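Local coordinates for transmembrane oligosaccharyl transferase (Archaeoglobus fulgidus, PDB 3WAJ), which is an archaeal integral membrane protein of the STT3/AglB family, joining a GT-C type transmembrane region to a core domain and a peripheral domain, at residues Pro269-Ser272 and Ser277-Gln280; Trp551-Trp556 and Thr616-Ala621; Gly583-Phe588 and Val624-Asp629. All blocks are in the same frame, centred on the assembly; numbering follows the deposited sequence.

Interaction 1: Pro269-Ser272 and Ser277-Gln280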
loop_
_atom_site.group_PDB
_atom_site.type_symbol
_atom_site.label_atom_id
_atom_site.label_comp_id
_atom_site.label_asym_id
_atom_site.label_seq_id
_atom_site.Cartn_x
_atom_site.Cartn_y
_atom_site.Cartn_z
ATOM N N PRO A 269 23.544 -1.345 -2.961
ATOM C CA PRO A 269 24.631 -1.838 -3.820
ATOM C C PRO A 269 24.348 -1.624 -5.301
ATOM O O PRO A 269 24.105 -2.601 -6.024
ATOM C CB PRO A 269 24.650 -3.338 -3.517
ATOM C CG PRO A 269 23.210 -3.657 -3.203
ATOM C CD PRO A 269 22.679 -2.440 -2.478
ATOM N N GLY A 270 24.386 -0.370 -5.744
ATOM C CA GLY A 270 24.061 -0.037 -7.121
ATOM C C GLY A 270 23.478 1.356 -7.261
ATOM O O GLY A 270 23.482 2.139 -6.312
ATOM N N PHE A 271 22.987 1.668 -8.454
ATOM C CA PHE A 271 22.342 2.946 -8.710
ATOM C C PHE A 271 20.838 2.777 -8.737
ATOM O O PHE A 271 20.311 1.918 -9.450
ATOM C CB PHE A 271 22.824 3.545 -10.033
ATOM C CG PHE A 271 24.197 4.128 -9.958
ATOM C CD1 PHE A 271 24.692 4.597 -8.750
ATOM C CD2 PHE A 271 24.997 4.204 -11.079
ATOM C CE1 PHE A 271 25.968 5.141 -8.661
ATOM C CE2 PHE A 271 26.273 4.744 -10.996
ATOM C CZ PHE A 271 26.757 5.212 -9.785
ATOM N N SER A 272 20.140 3.604 -7.964
ATOM C CA SER A 272 18.694 3.489 -7.868
ATOM C C SER A 272 18.051 4.862 -7.801
ATOM O O SER A 272 18.640 5.820 -7.294
ATOM C CB SER A 272 18.320 2.685 -6.618
ATOM O OG SER A 272 16.918 2.536 -6.527
ATOM N N SER A 277 20.975 5.349 -2.629
ATOM C CA SER A 277 22.112 4.990 -3.462
ATOM C C SER A 277 22.932 6.229 -3.790
ATOM O O SER A 277 22.521 7.350 -3.482
ATOM C CB SER A 277 21.633 4.301 -4.746
ATOM O OG SER A 277 21.043 5.208 -5.648
ATOM N N PRO A 278 24.122 6.040 -4.385
ATOM C CA PRO A 278 24.834 7.294 -4.659
ATOM C C PRO A 278 24.330 8.024 -5.911
ATOM O O PRO A 278 24.807 9.125 -6.194
ATOM C CB PRO A 278 26.300 6.855 -4.796
ATOM C CG PRO A 278 26.239 5.413 -5.182
ATOM C CD PRO A 278 24.971 4.844 -4.581
ATOM N N PHE A 279 23.375 7.437 -6.629
ATOM C CA PHE A 279 22.732 8.132 -7.743
ATOM C C PHE A 279 22.181 9.495 -7.305
ATOM O O PHE A 279 22.411 10.522 -7.953
ATOM C CB PHE A 279 21.587 7.300 -8.329
ATOM C CG PHE A 279 20.824 8.023 -9.407
ATOM C CD1 PHE A 279 19.537 8.479 -9.178
ATOM C CD2 PHE A 279 21.415 8.280 -10.647
ATOM C CE1 PHE A 279 18.830 9.163 -10.170
ATOM C CE2 PHE A 279 20.717 8.967 -11.640
ATOM C CZ PHE A 279 19.428 9.412 -11.402
ATOM N N GLN A 280 21.446 9.490 -6.199
ATOM C CA GLN A 280 20.821 10.707 -5.705
ATOM C C GLN A 280 21.875 11.764 -5.346
ATOM O O GLN A 280 21.696 12.947 -5.660
ATOM C CB GLN A 280 19.856 10.401 -4.541
ATOM C CG GLN A 280 18.603 9.608 -4.947
ATOM C CD GLN A 280 18.738 8.083 -4.791
ATOM O OE1 GLN A 280 19.836 7.509 -4.890
ATOM N NE2 GLN A 280 17.604 7.421 -4.555
#

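Interaction 2: Trp551-Trp556 and Thr616-Ala621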
loop_
_atom_site.group_PDB
_atom_site.type_symbol
_atom_site.label_atom_id
_atom_site.label_comp_id
_atom_site.label_asym_id
_atom_site.label_seq_id
_atom_site.Cartn_x
_atom_site.Cartn_y
_atom_site.Cartn_z
ATOM N N TRP A 551 0.027 -10.722 -1.034
ATOM C CA TRP A 551 1.103 -9.761 -0.758
ATOM C C TRP A 551 0.651 -8.548 0.059
ATOM O O TRP A 551 1.459 -7.963 0.781
ATOM C CB TRP A 551 1.787 -9.315 -2.048
ATOM C CG TRP A 551 0.897 -8.625 -3.047
ATOM C CD1 TRP A 551 0.217 -9.212 -4.077
ATOM C CD2 TRP A 551 0.631 -7.212 -3.148
ATOM N NE1 TRP A 551 -0.464 -8.261 -4.803
ATOM C CE2 TRP A 551 -0.237 -7.028 -4.253
ATOM C CE3 TRP A 551 1.029 -6.091 -2.404
ATOM C CZ2 TRP A 551 -0.704 -5.760 -4.646
ATOM C CZ3 TRP A 551 0.560 -4.831 -2.788
ATOM C CH2 TRP A 551 -0.298 -4.677 -3.904
ATOM N N ASP A 552 -0.631 -8.188 -0.055
ATOM C CA ASP A 552 -1.231 -7.082 0.713
ATOM C C ASP A 552 -0.909 -7.129 2.203
ATOM O O ASP A 552 -0.709 -6.089 2.833
ATOM C CB ASP A 552 -2.767 -7.128 0.590
ATOM C CG ASP A 552 -3.249 -6.812 -0.785
ATOM O OD1 ASP A 552 -2.419 -6.595 -1.705
ATOM O OD2 ASP A 552 -4.475 -6.786 -0.945
ATOM N N TYR A 553 -0.864 -8.351 2.737
ATOM C CA TYR A 553 -0.894 -8.620 4.173
ATOM C C TYR A 553 0.496 -8.714 4.823
ATOM O O TYR A 553 0.599 -8.861 6.046
ATOM C CB TYR A 553 -1.741 -9.901 4.426
ATOM C CG TYR A 553 -3.111 -9.769 3.790
ATOM C CD1 TYR A 553 -3.958 -8.725 4.167
ATOM C CD2 TYR A 553 -3.557 -10.647 2.806
ATOM C CE1 TYR A 553 -5.221 -8.561 3.598
ATOM C CE2 TYR A 553 -4.845 -10.489 2.218
ATOM C CZ TYR A 553 -5.662 -9.432 2.621
ATOM O OH TYR A 553 -6.929 -9.222 2.059
ATOM N N GLY A 554 1.553 -8.612 4.007
ATOM C CA GLY A 554 2.922 -8.825 4.464
ATOM C C GLY A 554 3.353 -7.968 5.643
ATOM O O GLY A 554 3.953 -8.461 6.617
ATOM N N HIS A 555 3.039 -6.678 5.571
ATOM C CA HIS A 555 3.402 -5.762 6.649
ATOM C C HIS A 555 2.728 -6.105 7.986
ATOM O O HIS A 555 3.386 -6.064 9.041
ATOM C CB HIS A 555 3.210 -4.295 6.226
ATOM C CG HIS A 555 4.170 -3.855 5.159
ATOM N ND1 HIS A 555 5.316 -4.556 4.853
ATOM C CD2 HIS A 555 4.145 -2.788 4.323
ATOM C CE1 HIS A 555 5.965 -3.936 3.874
ATOM N NE2 HIS A 555 5.272 -2.860 3.542
ATOM N N TRP A 556 1.441 -6.462 7.947
ATOM C CA TRP A 556 0.732 -6.894 9.161
ATOM C C TRP A 556 1.337 -8.161 9.763
ATOM O O TRP A 556 1.512 -8.254 10.981
ATOM C CB TRP A 556 -0.747 -7.148 8.870
ATOM C CG TRP A 556 -1.494 -5.952 8.378
ATOM C CD1 TRP A 556 -1.077 -4.644 8.392
ATOM C CD2 TRP A 556 -2.807 -5.949 7.801
ATOM N NE1 TRP A 556 -2.065 -3.829 7.866
ATOM C CE2 TRP A 556 -3.129 -4.608 7.491
ATOM C CE3 TRP A 556 -3.741 -6.951 7.520
ATOM C CZ2 TRP A 556 -4.345 -4.253 6.892
ATOM C CZ3 TRP A 556 -4.945 -6.598 6.934
ATOM C CH2 TRP A 556 -5.233 -5.264 6.611
ATOM N N THR A 616 -12.573 -14.394 -2.415
ATOM C CA THR A 616 -13.554 -13.749 -3.273
ATOM C C THR A 616 -12.995 -12.618 -4.132
ATOM O O THR A 616 -12.482 -12.858 -5.214
ATOM C CB THR A 616 -14.751 -13.253 -2.466
ATOM O OG1 THR A 616 -14.314 -12.232 -1.564
ATOM C CG2 THR A 616 -15.369 -14.404 -1.679
ATOM N N GLY A 617 -13.111 -11.384 -3.660
ATOM C CA GLY A 617 -12.833 -10.211 -4.483
ATOM C C GLY A 617 -11.422 -10.108 -5.036
ATOM O O GLY A 617 -11.220 -9.683 -6.174
ATOM N N LYS A 618 -10.438 -10.501 -4.235
ATOM C CA LYS A 618 -9.062 -10.401 -4.666
ATOM C C LYS A 618 -8.597 -11.643 -5.417
ATOM O O LYS A 618 -7.443 -11.686 -5.854
ATOM C CB LYS A 618 -8.129 -10.140 -3.467
ATOM C CG LYS A 618 -8.433 -8.884 -2.655
ATOM C CD LYS A 618 -7.349 -8.678 -1.593
ATOM C CE LYS A 618 -7.518 -7.330 -0.887
ATOM N NZ LYS A 618 -6.819 -7.322 0.454
ATOM N N TYR A 619 -9.458 -12.654 -5.557
ATOM C CA TYR A 619 -8.987 -13.878 -6.207
ATOM C C TYR A 619 -8.535 -13.606 -7.646
ATOM O O TYR A 619 -7.498 -14.104 -8.083
ATOM C CB TYR A 619 -9.983 -15.061 -6.157
ATOM C CG TYR A 619 -9.362 -16.258 -6.855
ATOM C CD1 TYR A 619 -9.557 -16.471 -8.220
ATOM C CD2 TYR A 619 -8.505 -17.119 -6.171
ATOM C CE1 TYR A 619 -8.944 -17.527 -8.877
ATOM C CE2 TYR A 619 -7.885 -18.187 -6.819
ATOM C CZ TYR A 619 -8.114 -18.382 -8.173
ATOM O OH TYR A 619 -7.522 -19.422 -8.845
ATOM N N TYR A 620 -9.313 -12.809 -8.371
ATOM C CA TYR A 620 -8.998 -12.469 -9.755
ATOM C C TYR A 620 -7.594 -11.871 -9.871
ATOM O O TYR A 620 -6.817 -12.240 -10.747
ATOM C CB TYR A 620 -10.041 -11.484 -10.276
ATOM C CG TYR A 620 -9.853 -11.020 -11.707
ATOM C CD1 TYR A 620 -9.478 -9.713 -11.991
ATOM C CD2 TYR A 620 -10.101 -11.876 -12.777
ATOM C CE1 TYR A 620 -9.339 -9.279 -13.301
ATOM C CE2 TYR A 620 -9.959 -11.448 -14.083
ATOM C CZ TYR A 620 -9.582 -10.151 -14.335
ATOM O OH TYR A 620 -9.444 -9.724 -15.630
ATOM N N ALA A 621 -7.282 -10.945 -8.972
ATOM C CA ALA A 621 -5.963 -10.338 -8.914
ATOM C C ALA A 621 -4.851 -11.383 -8.765
ATOM O O ALA A 621 -3.774 -11.246 -9.370
ATOM C CB ALA A 621 -5.908 -9.337 -7.780
#

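Interaction 3: Gly583-Phe588 and Val624-Asp629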
loop_
_atom_site.group_PDB
_atom_site.type_symbol
_atom_site.label_atom_id
_atom_site.label_comp_id
_atom_site.label_asym_id
_atom_site.label_seq_id
_atom_site.Cartn_x
_atom_site.Cartn_y
_atom_site.Cartn_z
ATOM N N GLY A 583 5.905 -18.244 -5.287
ATOM C CA GLY A 583 5.471 -17.010 -4.661
ATOM C C GLY A 583 4.001 -17.157 -4.320
ATOM O O GLY A 583 3.419 -18.224 -4.501
ATOM N N ALA A 584 3.396 -16.087 -3.826
ATOM C CA ALA A 584 2.015 -16.144 -3.369
ATOM C C ALA A 584 1.001 -16.520 -4.460
ATOM O O ALA A 584 0.097 -17.311 -4.216
ATOM C CB ALA A 584 1.620 -14.842 -2.683
ATOM N N SER A 585 1.140 -15.972 -5.659
ATOM C CA SER A 585 0.140 -16.220 -6.692
ATOM C C SER A 585 0.219 -17.658 -7.195
ATOM O O SER A 585 -0.790 -18.261 -7.549
ATOM C CB SER A 585 0.249 -15.217 -7.853
ATOM O OG SER A 585 1.399 -15.454 -8.640
ATOM N N SER A 586 1.415 -18.221 -7.207
ATOM C CA SER A 586 1.598 -19.566 -7.756
ATOM C C SER A 586 1.221 -20.601 -6.705
ATOM O O SER A 586 0.912 -21.751 -7.025
ATOM C CB SER A 586 3.039 -19.767 -8.229
ATOM O OG SER A 586 3.943 -19.220 -7.293
ATOM N N PHE A 587 1.239 -20.193 -5.441
ATOM C CA PHE A 587 0.756 -21.084 -4.402
ATOM C C PHE A 587 -0.788 -21.130 -4.441
ATOM O O PHE A 587 -1.378 -22.194 -4.625
ATOM C CB PHE A 587 1.310 -20.690 -3.030
ATOM C CG PHE A 587 0.820 -21.566 -1.911
ATOM C CD1 PHE A 587 1.416 -22.789 -1.659
ATOM C CD2 PHE A 587 -0.262 -21.176 -1.119
ATOM C CE1 PHE A 587 0.950 -23.623 -0.633
ATOM C CE2 PHE A 587 -0.732 -21.998 -0.087
ATOM C CZ PHE A 587 -0.128 -23.220 0.153
ATOM N N PHE A 588 -1.439 -19.976 -4.321
ATOM C CA PHE A 588 -2.908 -19.942 -4.174
ATOM C C PHE A 588 -3.732 -20.277 -5.410
ATOM O O PHE A 588 -4.901 -20.659 -5.284
ATOM C CB PHE A 588 -3.391 -18.615 -3.563
ATOM C CG PHE A 588 -2.892 -18.388 -2.161
ATOM C CD1 PHE A 588 -3.456 -19.073 -1.089
ATOM C CD2 PHE A 588 -1.841 -17.507 -1.914
ATOM C CE1 PHE A 588 -2.983 -18.880 0.225
ATOM C CE2 PHE A 588 -1.351 -17.306 -0.611
ATOM C CZ PHE A 588 -1.919 -17.992 0.459
ATOM N N VAL A 624 -4.553 -13.076 -12.175
ATOM C CA VAL A 624 -3.849 -12.218 -13.136
ATOM C C VAL A 624 -2.334 -12.288 -12.948
ATOM O O VAL A 624 -1.621 -12.597 -13.898
ATOM C CB VAL A 624 -4.345 -10.762 -13.125
ATOM C CG1 VAL A 624 -3.534 -9.902 -14.124
ATOM C CG2 VAL A 624 -5.824 -10.715 -13.477
ATOM N N TRP A 625 -1.847 -12.048 -11.733
ATOM C CA TRP A 625 -0.409 -12.161 -11.463
ATOM C C TRP A 625 0.149 -13.545 -11.819
ATOM O O TRP A 625 1.247 -13.661 -12.373
ATOM C CB TRP A 625 -0.106 -11.875 -9.983
ATOM C CG TRP A 625 -0.082 -10.418 -9.584
ATOM C CD1 TRP A 625 -1.126 -9.686 -9.076
ATOM C CD2 TRP A 625 1.042 -9.526 -9.636
ATOM N NE1 TRP A 625 -0.720 -8.399 -8.819
ATOM C CE2 TRP A 625 0.603 -8.272 -9.151
ATOM C CE3 TRP A 625 2.375 -9.665 -10.044
ATOM C CZ2 TRP A 625 1.457 -7.155 -9.061
ATOM C CZ3 TRP A 625 3.226 -8.552 -9.957
ATOM C CH2 TRP A 625 2.761 -7.319 -9.469
ATOM N N ALA A 626 -0.607 -14.592 -11.476
ATOM C CA ALA A 626 -0.146 -15.964 -11.680
ATOM C C ALA A 626 -0.030 -16.277 -13.164
ATOM O O ALA A 626 0.914 -16.931 -13.592
ATOM C CB ALA A 626 -1.083 -16.989 -10.981
ATOM N N GLU A 627 -1.010 -15.809 -13.934
ATOM C CA GLU A 627 -1.131 -16.178 -15.341
ATOM C C GLU A 627 -0.382 -15.251 -16.291
ATOM O O GLU A 627 0.071 -15.692 -17.341
ATOM C CB GLU A 627 -2.605 -16.252 -15.761
ATOM C CG GLU A 627 -3.439 -17.251 -14.975
ATOM C CD GLU A 627 -3.035 -18.687 -15.229
ATOM O OE1 GLU A 627 -2.391 -18.939 -16.263
ATOM O OE2 GLU A 627 -3.372 -19.565 -14.398
ATOM N N GLY A 628 -0.272 -13.973 -15.937
ATOM C CA GLY A 628 0.424 -13.015 -16.779
ATOM C C GLY A 628 -0.460 -11.976 -17.458
ATOM O O GLY A 628 0.030 -10.937 -17.908
ATOM N N ASP A 629 -1.759 -12.243 -17.545
ATOM C CA ASP A 629 -2.679 -11.286 -18.156
ATOM C C ASP A 629 -4.130 -11.498 -17.745
ATOM O O ASP A 629 -4.457 -12.456 -17.042
ATOM C CB ASP A 629 -2.559 -11.296 -19.692
ATOM C CG ASP A 629 -2.949 -12.634 -20.322
ATOM O OD1 ASP A 629 -3.880 -13.316 -19.836
ATOM O OD2 ASP A 629 -2.315 -13.000 -21.333
#

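Interaction 1: Pro269-Ser272 and Ser277-Gln280
F271 and F279 bring their CA atoms to 5.3 Å where the extended residues G270-S272 run beside the first turn of helix 278-303; four residues, 273-276, turn the chain back between them. G270 adopts a backbone conformation in which any CB would collide with the carbonyl O of P269, so glycine suits the site, and its own O lies 3.2 Å from S277 CB. The loop is tied to the helix by S272 N, which donates to S277 OG at 3.0 Å with an N-H...O angle of 150°. S277 can receive it because its hydroxyl is placed between its own N and carbonyl carbon (chi1 73°), which also puts it near F279 N, from which it takes a weak bond at 3.4 Å. S277 is the N-cap and, with Q280, forms a capping box: S277 N gives a weak bond to Q280 OE1 at 3.3 Å. A bend at chi2 (93°) returns the Q280 amide to the start of its helix, and bonds from NE2 to the O atoms of F275 and G216 fix which end of the amide faces S277. Proline fits next to the cap, where no N-H is needed to continue the helix. P278 CG meets the edge of the F271 ring, near its plane, 3.5 Å from F271 CE1, and the two side chains cross at about a right angle. The F279 ring leads away from the loop and packs edge-to-face with F219, while F279 CD1 stays 3.4 Å from S272 O. S272 OG accepts from I274 N and F275 N.

Interaction 2: Trp551-Trp556 and Thr616-Ala621
The ring of Y553 has D552 CB over the centre of one face, 3.9 Å above its plane, and at its far end the OH meets K618 NZ; W503 stacks with the same ring. D552 in turn lays OD1 over the centre of the W551 indole, 3.2 Å above the plane. With one carboxylate oxygen placed there, the other, OD2, is left turned across the gap, and K618 NZ reaches it at 2.8 Å in a salt bridge that uses the anti lone pair. The Y553 OH to K618 NZ hydrogen bond is modelled at 2.5 Å, so short that its exact length is doubtful. Lysine suits this place because of its length: D552 and K618 have their CA atoms 10.1 Å apart, and the lysine chain, extended beyond CG (chi3 172°), spans the interval, approaching both partners from the opposite direction. E613 makes a second salt bridge to the amine, so that one positive charge is probably shared between two carboxylates. The side chain of D552 is about 13 Å from the bound zinc ion, and this residue belongs with W551, Y553 and G554 to the WWDYG sequence, the signature motif of the STT3/AglB family.

Interaction 3: Gly583-Phe588 and Val624-Asp629
The short helix 584-588 meets the last turn of helix 619-627 most closely at S585 and A626, whose CA atoms are 5.0 Å apart. This is a close helix-helix contact between small residues in the globular part that follows the transmembrane region of this STT3/AglB protein, and no hydrogen bond crosses it. Serine and alanine suit the spot because neither has a long side chain to hold the two backbones apart. S585 OG, placed between its own backbone N and carbonyl carbon (chi1 71°), comes within 3.4 Å of A626 CA. Its hydrogen bond goes elsewhere, to the O of I574, so a buried hydroxyl can face an apolar neighbour and still be satisfied. Of the W625 side chain, CB comes near, 4.0 Å from S585 CB, and the backbone C of W625 is about as close, 3.9 Å from S585 OG. The indole then leads away to meet the rings of W550 and W551, a place where a large flat group can pack against other aromatics. Main-chain bonds from S585 to I574 and from A626 to K577 join both helices to the same neighbouring part of the chain. G583 holds the N-cap position of helix 584-588, and G628, whose positive phi a glycine takes up easily, ends helix 619-627 two residues beyond A626. The A626 methyl rests against the backbone and the side chain of the serine together: A626 CB is 3.7 Å from S585 O and 3.8 Å from S585 CB.

Overall arrangement
Along the chain, interaction 1 closes before the other two begin, whereas interactions 2 and 3 interleave, their segments alternating. Interaction 1 lies in the N-terminal STT3 region, at the start of helix 278-303, its centre 31 Å from each of the others and its nearest atoms about 16 Å from interaction 2 and 17 Å from interaction 3. Interactions 2 and 3 are only 11 Å apart between centres and share helix 619-627, the first using residues around its start and the second its last turn. They also touch directly, W551 NE1 lying 4.0 Å from W625 NE1. One helix thus meets both the WWDYG segment and helix 584-588, connecting them within the globular part.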